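Local coordinates for protein AmbC (Sorangium cellulosum, PDB 5O15) that probably catalyses, as a bifunctional dehydratase-cyclase domain, water elimination followed by closure of an oxygen heterocycle during ambruticin biosynthesis, at residues E44-V48 with F207-A212; W147-W152 with L255-V259; I236-W242 with T289-A295. One frame throughout, in Å; residues are numbered along the deposited sequence.

Contact 1. Residues E44-V48 with F207-A212; sequences EHAWV and FGLHPA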
loop_
_atom_site.group_PDB
_atom_site.type_symbol
_atom_site.label_atom_id
_atom_site.label_comp_id
_atom_site.label_asym_id
_atom_site.label_seq_id
_atom_site.Cartn_x
_atom_site.Cartn_y
_atom_site.Cartn_z
ATOM N N GLU A 44 -4.856 9.814 16.673
ATOM C CA GLU A 44 -4.152 8.627 17.153
ATOM C C GLU A 44 -3.116 8.150 16.149
ATOM O O GLU A 44 -2.052 7.661 16.546
ATOM C CB GLU A 44 -5.147 7.504 17.442
ATOM C CG GLU A 44 -6.262 7.861 18.435
ATOM C CD GLU A 44 -7.425 6.872 18.423
ATOM O OE1 GLU A 44 -7.268 5.748 17.890
ATOM O OE2 GLU A 44 -8.508 7.228 18.937
ATOM N N HIS A 45 -3.395 8.323 14.860
ATOM C CA HIS A 45 -2.528 7.907 13.765
ATOM C C HIS A 45 -2.107 9.132 12.974
ATOM O O HIS A 45 -2.348 9.217 11.769
ATOM C CB HIS A 45 -3.239 6.877 12.883
ATOM C CG HIS A 45 -3.414 5.582 13.586
ATOM N ND1 HIS A 45 -2.439 4.611 13.613
ATOM C CD2 HIS A 45 -4.405 5.143 14.396
ATOM C CE1 HIS A 45 -2.832 3.617 14.382
ATOM N NE2 HIS A 45 -4.018 3.923 14.882
ATOM N N ALA A 46 -1.461 10.084 13.642
ATOM C CA ALA A 46 -1.068 11.318 12.984
ATOM C C ALA A 46 -0.119 11.065 11.824
ATOM O O ALA A 46 -0.063 11.883 10.904
ATOM C CB ALA A 46 -0.432 12.283 13.990
ATOM N N TRP A 47 0.609 9.947 11.839
ATOM C CA TRP A 47 1.494 9.616 10.732
ATOM C C TRP A 47 0.803 9.645 9.373
ATOM O O TRP A 47 1.472 9.913 8.366
ATOM C CB TRP A 47 2.182 8.270 10.942
ATOM C CG TRP A 47 1.262 7.078 11.015
ATOM C CD1 TRP A 47 0.666 6.557 12.130
ATOM C CD2 TRP A 47 0.854 6.237 9.927
ATOM N NE1 TRP A 47 -0.098 5.458 11.797
ATOM C CE2 TRP A 47 0.017 5.238 10.455
ATOM C CE3 TRP A 47 1.134 6.222 8.562
ATOM C CZ2 TRP A 47 -0.530 4.259 9.675
ATOM C CZ3 TRP A 47 0.559 5.237 7.788
ATOM C CH2 TRP A 47 -0.261 4.281 8.353
ATOM N N VAL A 48 -0.510 9.325 9.293
ATOM C CA VAL A 48 -1.128 9.282 7.973
ATOM C C VAL A 48 -1.111 10.655 7.327
ATOM O O VAL A 48 -1.157 10.766 6.098
ATOM C CB VAL A 48 -2.563 8.699 8.012
ATOM C CG1 VAL A 48 -2.525 7.287 8.529
ATOM C CG2 VAL A 48 -3.527 9.554 8.826
ATOM N N PHE A 207 -0.153 -3.775 12.836
ATOM C CA PHE A 207 -0.706 -3.894 11.498
ATOM C C PHE A 207 -0.307 -5.234 10.895
ATOM O O PHE A 207 0.670 -5.855 11.306
ATOM C CB PHE A 207 -0.189 -2.753 10.600
ATOM C CG PHE A 207 -0.738 -1.387 10.954
ATOM C CD1 PHE A 207 -1.945 -0.972 10.420
ATOM C CD2 PHE A 207 -0.090 -0.552 11.831
ATOM C CE1 PHE A 207 -2.465 0.266 10.738
ATOM C CE2 PHE A 207 -0.623 0.681 12.158
ATOM C CZ PHE A 207 -1.806 1.087 11.602
ATOM N N GLY A 208 -1.057 -5.657 9.885
ATOM C CA GLY A 208 -0.609 -6.777 9.086
ATOM C C GLY A 208 0.660 -6.403 8.335
ATOM O O GLY A 208 1.711 -7.040 8.489
ATOM N N LEU A 209 0.570 -5.364 7.516
ATOM C CA LEU A 209 1.721 -4.738 6.894
ATOM C C LEU A 209 1.508 -3.235 6.968
ATOM O O LEU A 209 0.622 -2.688 6.301
ATOM C CB LEU A 209 1.893 -5.233 5.470
ATOM C CG LEU A 209 3.096 -4.652 4.731
ATOM C CD1 LEU A 209 4.411 -4.858 5.489
ATOM C CD2 LEU A 209 3.185 -5.250 3.355
ATOM N N HIS A 210 2.293 -2.573 7.821
ATOM C CA HIS A 210 2.080 -1.166 8.048
ATOM C C HIS A 210 2.039 -0.455 6.697
ATOM O O HIS A 210 2.967 -0.603 5.882
ATOM C CB HIS A 210 3.243 -0.608 8.872
ATOM C CG HIS A 210 2.992 0.741 9.441
ATOM N ND1 HIS A 210 2.858 1.862 8.650
ATOM C CD2 HIS A 210 2.867 1.162 10.724
ATOM C CE1 HIS A 210 2.689 2.925 9.422
ATOM N NE2 HIS A 210 2.700 2.528 10.686
ATOM N N PRO A 211 1.029 0.363 6.441
ATOM C CA PRO A 211 0.930 1.011 5.126
ATOM C C PRO A 211 2.107 1.868 4.747
ATOM O O PRO A 211 2.416 1.991 3.555
ATOM C CB PRO A 211 -0.368 1.823 5.259
ATOM C CG PRO A 211 -1.193 1.022 6.212
ATOM C CD PRO A 211 -0.211 0.490 7.230
ATOM N N ALA A 212 2.778 2.481 5.724
ATOM C CA ALA A 212 3.948 3.282 5.381
ATOM C C ALA A 212 5.143 2.421 4.978
ATOM O O ALA A 212 6.007 2.878 4.233
ATOM C CB ALA A 212 4.326 4.215 6.533
#

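Contact 2. Residues W147-W152 with L255-V259; sequences WAAGAW and LRARV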
loop_
_atom_site.group_PDB
_atom_site.type_symbol
_atom_site.label_atom_id
_atom_site.label_comp_id
_atom_site.label_asym_id
_atom_site.label_seq_id
_atom_site.Cartn_x
_atom_site.Cartn_y
_atom_site.Cartn_z
ATOM N N TRP A 147 17.286 -13.834 -3.072
ATOM C CA TRP A 147 17.873 -12.552 -3.440
ATOM C C TRP A 147 18.175 -11.675 -2.230
ATOM O O TRP A 147 18.984 -10.756 -2.349
ATOM C CB TRP A 147 16.943 -11.777 -4.404
ATOM C CG TRP A 147 15.520 -11.629 -3.910
ATOM C CD1 TRP A 147 14.458 -12.445 -4.197
ATOM C CD2 TRP A 147 15.029 -10.636 -3.004
ATOM N NE1 TRP A 147 13.353 -12.022 -3.513
ATOM C CE2 TRP A 147 13.682 -10.917 -2.772
ATOM C CE3 TRP A 147 15.600 -9.531 -2.366
ATOM C CZ2 TRP A 147 12.892 -10.145 -1.925
ATOM C CZ3 TRP A 147 14.808 -8.764 -1.536
ATOM C CH2 TRP A 147 13.487 -9.079 -1.308
ATOM N N ALA A 148 17.541 -11.923 -1.084
ATOM C CA ALA A 148 17.758 -11.150 0.134
ATOM C C ALA A 148 18.890 -11.719 0.977
ATOM O O ALA A 148 19.324 -11.065 1.920
ATOM C CB ALA A 148 16.454 -11.130 0.951
ATOM N N ALA A 149 19.362 -12.912 0.660
ATOM C CA ALA A 149 20.412 -13.606 1.395
ATOM C C ALA A 149 21.757 -13.391 0.720
ATOM O O ALA A 149 21.832 -13.171 -0.489
ATOM C CB ALA A 149 20.091 -15.113 1.416
ATOM N N GLY A 150 22.837 -13.505 1.509
ATOM C CA GLY A 150 24.166 -13.414 0.937
ATOM C C GLY A 150 24.516 -11.990 0.580
ATOM O O GLY A 150 24.242 -11.062 1.328
ATOM N N ALA A 151 25.134 -11.822 -0.577
ATOM C CA ALA A 151 25.586 -10.511 -0.997
ATOM C C ALA A 151 24.411 -9.558 -1.080
ATOM O O ALA A 151 23.365 -9.887 -1.650
ATOM C CB ALA A 151 26.247 -10.597 -2.368
ATOM N N TRP A 152 24.591 -8.378 -0.500
ATOM C CA TRP A 152 23.536 -7.385 -0.523
ATOM C C TRP A 152 24.196 -6.034 -0.731
ATOM O O TRP A 152 25.033 -5.639 0.082
ATOM C CB TRP A 152 22.746 -7.382 0.774
ATOM C CG TRP A 152 21.640 -6.374 0.725
ATOM C CD1 TRP A 152 21.633 -5.160 1.325
ATOM C CD2 TRP A 152 20.422 -6.471 -0.000
ATOM N NE1 TRP A 152 20.468 -4.502 1.054
ATOM C CE2 TRP A 152 19.699 -5.290 0.244
ATOM C CE3 TRP A 152 19.861 -7.454 -0.814
ATOM C CZ2 TRP A 152 18.431 -5.062 -0.298
ATOM C CZ3 TRP A 152 18.609 -7.242 -1.348
ATOM C CH2 TRP A 152 17.897 -6.048 -1.076
ATOM N N LEU A 255 12.354 -4.201 6.301
ATOM C CA LEU A 255 12.317 -5.264 5.297
ATOM C C LEU A 255 13.364 -4.991 4.252
ATOM O O LEU A 255 13.765 -3.845 4.057
ATOM C CB LEU A 255 10.953 -5.300 4.547
ATOM C CG LEU A 255 9.752 -5.537 5.411
ATOM C CD1 LEU A 255 8.456 -5.214 4.669
ATOM C CD2 LEU A 255 9.679 -7.018 5.797
ATOM N N ARG A 256 13.713 -6.042 3.514
ATOM C CA ARG A 256 14.320 -5.896 2.203
ATOM C C ARG A 256 13.260 -6.120 1.138
ATOM O O ARG A 256 12.333 -6.906 1.325
ATOM C CB ARG A 256 15.502 -6.826 1.994
ATOM C CG ARG A 256 16.714 -6.359 2.750
ATOM C CD ARG A 256 17.905 -7.240 2.551
ATOM N NE ARG A 256 19.056 -6.665 3.244
ATOM C CZ ARG A 256 20.170 -7.314 3.531
ATOM N NH1 ARG A 256 20.331 -8.571 3.165
ATOM N NH2 ARG A 256 21.161 -6.702 4.184
ATOM N N ALA A 257 13.391 -5.396 0.027
ATOM C CA ALA A 257 12.422 -5.414 -1.045
ATOM C C ALA A 257 13.123 -5.650 -2.367
ATOM O O ALA A 257 14.230 -5.153 -2.621
ATOM C CB ALA A 257 11.696 -4.073 -1.120
ATOM N N ARG A 258 12.405 -6.359 -3.235
ATOM C CA ARG A 258 12.717 -6.525 -4.641
ATOM C C ARG A 258 11.497 -6.055 -5.421
ATOM O O ARG A 258 10.404 -6.622 -5.275
ATOM C CB ARG A 258 13.036 -7.976 -4.983
ATOM C CG ARG A 258 13.346 -8.206 -6.434
ATOM C CD ARG A 258 13.582 -9.673 -6.719
ATOM N NE ARG A 258 13.929 -9.887 -8.123
ATOM C CZ ARG A 258 13.061 -10.207 -9.084
ATOM N NH1 ARG A 258 11.773 -10.384 -8.818
ATOM N NH2 ARG A 258 13.499 -10.377 -10.324
ATOM N N VAL A 259 11.662 -5.025 -6.229
ATOM C CA VAL A 259 10.593 -4.440 -7.025
ATOM C C VAL A 259 11.010 -4.623 -8.476
ATOM O O VAL A 259 11.964 -3.999 -8.944
ATOM C CB VAL A 259 10.384 -2.964 -6.676
ATOM C CG1 VAL A 259 9.248 -2.396 -7.509
ATOM C CG2 VAL A 259 10.099 -2.773 -5.226
HETATM O O HOH W 1 22.371 -10.699 3.268
#

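Contact 3. Residues I236-W242 with T289-A295; sequences IPMPFAW and TFRARWA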
loop_
_atom_site.group_PDB
_atom_site.type_symbol
_atom_site.label_atom_id
_atom_site.label_comp_id
_atom_site.label_asym_id
_atom_site.label_seq_id
_atom_site.Cartn_x
_atom_site.Cartn_y
_atom_site.Cartn_z
ATOM N N ILE A 236 2.778 12.835 -10.512
ATOM C CA ILE A 236 3.324 11.658 -9.838
ATOM C C ILE A 236 2.538 10.421 -10.270
ATOM O O ILE A 236 1.309 10.513 -10.461
ATOM C CB ILE A 236 3.266 11.827 -8.308
ATOM C CG1 ILE A 236 4.187 10.816 -7.623
ATOM C CG2 ILE A 236 1.804 11.758 -7.786
ATOM C CD1 ILE A 236 4.338 11.021 -6.112
ATOM N N PRO A 237 3.159 9.251 -10.425
ATOM C CA PRO A 237 2.345 8.022 -10.597
ATOM C C PRO A 237 1.598 7.707 -9.319
ATOM O O PRO A 237 2.186 7.623 -8.244
ATOM C CB PRO A 237 3.383 6.941 -10.906
ATOM C CG PRO A 237 4.615 7.700 -11.365
ATOM C CD PRO A 237 4.602 8.988 -10.595
ATOM N N MET A 238 0.298 7.411 -9.470
ATOM C CA MET A 238 -0.615 7.113 -8.381
ATOM C C MET A 238 -1.104 5.672 -8.546
ATOM O O MET A 238 -1.625 5.311 -9.614
ATOM C CB MET A 238 -1.860 8.009 -8.501
ATOM C CG MET A 238 -1.679 9.476 -8.421
ATOM S SD MET A 238 -1.855 9.997 -6.742
ATOM C CE MET A 238 -3.448 9.457 -6.132
ATOM N N PRO A 239 -0.975 4.834 -7.527
ATOM C CA PRO A 239 -1.475 3.453 -7.633
ATOM C C PRO A 239 -2.969 3.426 -7.895
ATOM O O PRO A 239 -3.732 4.145 -7.250
ATOM C CB PRO A 239 -1.205 2.881 -6.246
ATOM C CG PRO A 239 -0.116 3.767 -5.671
ATOM C CD PRO A 239 -0.390 5.118 -6.204
ATOM N N PHE A 240 -3.394 2.577 -8.844
ATOM C CA PHE A 240 -4.815 2.359 -9.053
ATOM C C PHE A 240 -5.243 0.902 -8.985
ATOM O O PHE A 240 -6.440 0.645 -8.864
ATOM C CB PHE A 240 -5.314 2.991 -10.363
ATOM C CG PHE A 240 -4.781 2.336 -11.604
ATOM C CD1 PHE A 240 -5.461 1.285 -12.196
ATOM C CD2 PHE A 240 -3.616 2.798 -12.183
ATOM C CE1 PHE A 240 -4.976 0.688 -13.327
ATOM C CE2 PHE A 240 -3.121 2.213 -13.319
ATOM C CZ PHE A 240 -3.810 1.150 -13.898
ATOM N N ALA A 241 -4.315 -0.049 -8.998
ATOM C CA ALA A 241 -4.693 -1.450 -8.959
ATOM C C ALA A 241 -3.563 -2.293 -8.408
ATOM O O ALA A 241 -2.386 -1.993 -8.629
ATOM C CB ALA A 241 -5.104 -1.972 -10.328
ATOM N N TRP A 242 -3.934 -3.339 -7.692
ATOM C CA TRP A 242 -3.037 -4.325 -7.135
ATOM C C TRP A 242 -3.587 -5.702 -7.462
ATOM O O TRP A 242 -4.814 -5.904 -7.537
ATOM C CB TRP A 242 -2.951 -4.207 -5.617
ATOM C CG TRP A 242 -2.426 -2.920 -5.111
ATOM C CD1 TRP A 242 -3.075 -1.726 -5.048
ATOM C CD2 TRP A 242 -1.114 -2.689 -4.589
ATOM N NE1 TRP A 242 -2.259 -0.774 -4.502
ATOM C CE2 TRP A 242 -1.051 -1.339 -4.202
ATOM C CE3 TRP A 242 -0.018 -3.516 -4.374
ATOM C CZ2 TRP A 242 0.087 -0.776 -3.652
ATOM C CZ3 TRP A 242 1.125 -2.963 -3.818
ATOM C CH2 TRP A 242 1.175 -1.592 -3.473
ATOM N N THR A 289 1.315 -7.866 -8.757
ATOM C CA THR A 289 1.283 -6.674 -9.583
ATOM C C THR A 289 0.831 -5.481 -8.755
ATOM O O THR A 289 -0.067 -5.575 -7.899
ATOM C CB THR A 289 0.327 -6.817 -10.789
ATOM O OG1 THR A 289 0.497 -8.102 -11.411
ATOM C CG2 THR A 289 0.615 -5.735 -11.821
ATOM N N PHE A 290 1.458 -4.371 -9.055
ATOM C CA PHE A 290 1.042 -3.040 -8.661
ATOM C C PHE A 290 0.979 -2.225 -9.945
ATOM O O PHE A 290 1.893 -2.334 -10.763
ATOM C CB PHE A 290 2.242 -2.472 -7.756
ATOM C CG PHE A 290 2.224 -0.993 -7.586
ATOM C CD1 PHE A 290 1.360 -0.400 -6.701
ATOM C CD2 PHE A 290 3.125 -0.177 -8.277
ATOM C CE1 PHE A 290 1.338 0.956 -6.544
ATOM C CE2 PHE A 290 3.091 1.190 -8.125
ATOM C CZ PHE A 290 2.197 1.753 -7.254
ATOM N N ARG A 291 -0.067 -1.414 -10.137
ATOM C CA ARG A 291 -0.170 -0.567 -11.318
ATOM C C ARG A 291 -0.467 0.852 -10.897
ATOM O O ARG A 291 -1.352 1.070 -10.063
ATOM C CB ARG A 291 -1.280 -1.036 -12.240
ATOM C CG ARG A 291 -1.100 -2.426 -12.705
ATOM C CD ARG A 291 -1.918 -2.659 -13.946
ATOM N NE ARG A 291 -1.975 -4.074 -14.266
ATOM C CZ ARG A 291 -1.041 -4.733 -14.944
ATOM N NH1 ARG A 291 0.043 -4.108 -15.390
ATOM N NH2 ARG A 291 -1.195 -6.029 -15.178
ATOM N N ALA A 292 0.247 1.803 -11.499
ATOM C CA ALA A 292 0.058 3.211 -11.213
ATOM C C ALA A 292 -0.077 3.982 -12.511
ATOM O O ALA A 292 0.417 3.558 -13.556
ATOM C CB ALA A 292 1.258 3.769 -10.441
ATOM N N ARG A 293 -0.754 5.119 -12.426
ATOM C CA ARG A 293 -0.946 6.021 -13.547
ATOM C C ARG A 293 -0.535 7.425 -13.139
ATOM O O ARG A 293 -0.883 7.874 -12.048
ATOM C CB ARG A 293 -2.432 6.038 -13.937
ATOM C CG ARG A 293 -2.787 6.931 -15.078
ATOM C CD ARG A 293 -4.276 6.854 -15.412
ATOM N NE ARG A 293 -4.683 5.534 -15.889
ATOM C CZ ARG A 293 -5.441 4.668 -15.217
ATOM N NH1 ARG A 293 -5.897 4.954 -14.001
ATOM N NH2 ARG A 293 -5.761 3.506 -15.774
ATOM N N TRP A 294 0.172 8.114 -14.029
ATOM C CA TRP A 294 0.577 9.489 -13.765
ATOM C C TRP A 294 -0.631 10.389 -13.553
ATOM O O TRP A 294 -1.608 10.317 -14.304
ATOM C CB TRP A 294 1.423 10.010 -14.922
ATOM C CG TRP A 294 2.820 9.466 -14.922
ATOM C CD1 TRP A 294 3.248 8.269 -15.431
ATOM C CD2 TRP A 294 3.966 10.093 -14.363
ATOM N NE1 TRP A 294 4.605 8.131 -15.240
ATOM C CE2 TRP A 294 5.061 9.241 -14.582
ATOM C CE3 TRP A 294 4.176 11.306 -13.709
ATOM C CZ2 TRP A 294 6.337 9.562 -14.177
ATOM C CZ3 TRP A 294 5.458 11.626 -13.302
ATOM C CH2 TRP A 294 6.518 10.752 -13.531
ATOM N N ALA A 295 -0.564 11.226 -12.517
ATOM C CA ALA A 295 -1.653 12.128 -12.157
ATOM C C ALA A 295 -1.082 13.513 -11.867
ATOM O O ALA A 295 -0.001 13.649 -11.277
ATOM C CB ALA A 295 -2.360 11.649 -10.889
#

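Contact 1. Residues E44-V48 with F207-A212
Start with Trp47, which buries far more surface here than any other residue, 93 Å². It stands at the start of a 3-10 segment that begins at Ala46, in the loop after strand 34-41, and its six-membered ring reaches the residues around the start of helix 211-225. His210 comes over one face of that ring, with His210 CE1 3.4 Å from Trp47 CH2. The planes meet at 44° and the centroids are 4.3 Å apart, so the pair is close but oblique. Pro211 CB, 4.0 Å from Trp47 CH2, touches the indole edge, and Ala212 CB lies 4.1 Å from Trp47 CZ3.

Phe207 fills the space beside this: its CZ sits 3.9 Å from both Trp47 CZ2 and His45 CE1. Trp21 meets His45 and Phe207 edge-to-face, extending the aromatic cluster.

No hydrogen bond crosses between the segments; instead, each has one side-chain bond of its own that steadies an imidazole. Trp47 NE1 donates to His45 ND1 at 3.1 Å. His210 occupies the N-cap position, and its ND1 accepts from Ala212 N at 3.0 Å. Just before the cap, the Glu66 carboxylate on helix 61-75 accepts hydrogen bonds from Gly208 N and Leu209 N.

What results is a buried aromatic seam between the two halves of a double hotdog fold. In polyketide synthase dehydratases the active site lies between these halves, pairing a histidine from the first with an aspartate on the central helix of the second. His210, Pro211 and Ala212 open the HPxLLD sequence motif of these dehydratases, so helix 211-225 very probably is that helix.

Contact 2. Residues W147-W152 with L255-V259
In this double hotdog domain, strand 254-261 belongs to the sheet of the second half, and residues 147-152 form part of the loop between strands 129-137 and 158-160. The loop lies across side chains of that strand, and two arginine-tryptophan pairs do most of the work.

The cation-pi and stacking terms centre on Trp152. The guanidinium of Arg256 lies flat on the indole, planes at 8°, with Arg256 CZ 3.4 Å from the centroid of the five-membered ring. The aliphatic part follows suit: Arg256 CD is 3.5 Å from the centroid of the Trp152 six-membered ring, a CH-pi contact. Trp147 meets Arg258 mainly through carbon: Arg258 CB lies 3.6 Å from the centroid of the Trp147 six-membered ring, a second CH-pi contact. The charged end of Arg258 is further off, at most a weak attraction.

Plain packing adds to this where Trp147 presses on the strand backbone, its CH2 lying 3.5 Å from Arg258 N and 3.6 Å from Arg256 O.

The polar groups have partners outside the contact too. Asp193 on strand 189-195 forms a salt bridge with Arg256 NE and a hydrogen bond with Trp152 NE1, one through each carboxylate oxygen. Glu275 on strand 269-277 likewise forms a salt bridge with Arg258 NH1 and a hydrogen bond with Trp147 NE1.

Across the contact itself there is one direct hydrogen bond, Arg256 NH1 to Ala148 O at 3.0 Å. The same Arg256 NH1 donates to water 1 at 2.9 Å, and that water in turn donates to Gly150 O at 2.7 Å.

Contact 3. Residues I236-W242 with T289-A295
Two antiparallel strands of the hotdog sheet meet here, and strand 236-247 is also the one that joins strand 79-85 of the first half, making the double hotdog sheet continuous. Phe240 and Trp242 make backbone bonds to Ile85 and Leu83 there.

Between the two segments, Ile236 N bonds to Ala295 O at 3.0 Å and Ala295 N to Ile236 O at 2.9 Å. Next, Met238 N bonds to Arg293 O at 2.9 Å and Arg293 N to Met238 O at 3.0 Å. A classic beta bulge then shifts the register: Arg291 O accepts from Phe240 N at 2.8 Å and weakly from Ala241 N at 3.3 Å, while Arg291 N returns to Ala241 O at 2.8 Å.

The face bearing Pro237, Pro239, Trp242 and Phe290 packs on helix 211-225. There the edge of Phe290 points to the face of Trp242, centroids 4.8 Å apart. At the bulge the Arg293 guanidinium stacks on the Phe240 ring as a cation-pi pair, Arg293 CZ 4.0 Å from the Phe240 centroid, with Arg291 CB over the opposite face.

Because Pro237 and Pro239 occupy non-hydrogen-bonded positions, their missing NH groups cost this strand pair no bond. Pro237 instead makes a CH-pi contact, its CD 3.7 Å from the centroid of the Trp294 six-membered ring, and Pro239 packs its CB 3.2 Å from Phe290 CE1.

How the contacts relate
Helix 211-225 links contact 1 to contact 3: it begins in contact 1, and further along Leu214, Leu218 and Leu222 cover the apolar face of contact 3. The two centres are 20 Å apart, on opposite sides of the chain's centre, and their nearest atoms stay about 8 Å apart. Contact 2 is more peripheral, 24 Å from each of the others between centres. It still touches contact 1, where Leu209 CD1 lies 4.1 Å from Leu255 CD1, and shares the large sheet with contact 3. Of the three, contact 1 bridges the hotdog halves between which this family places its active site.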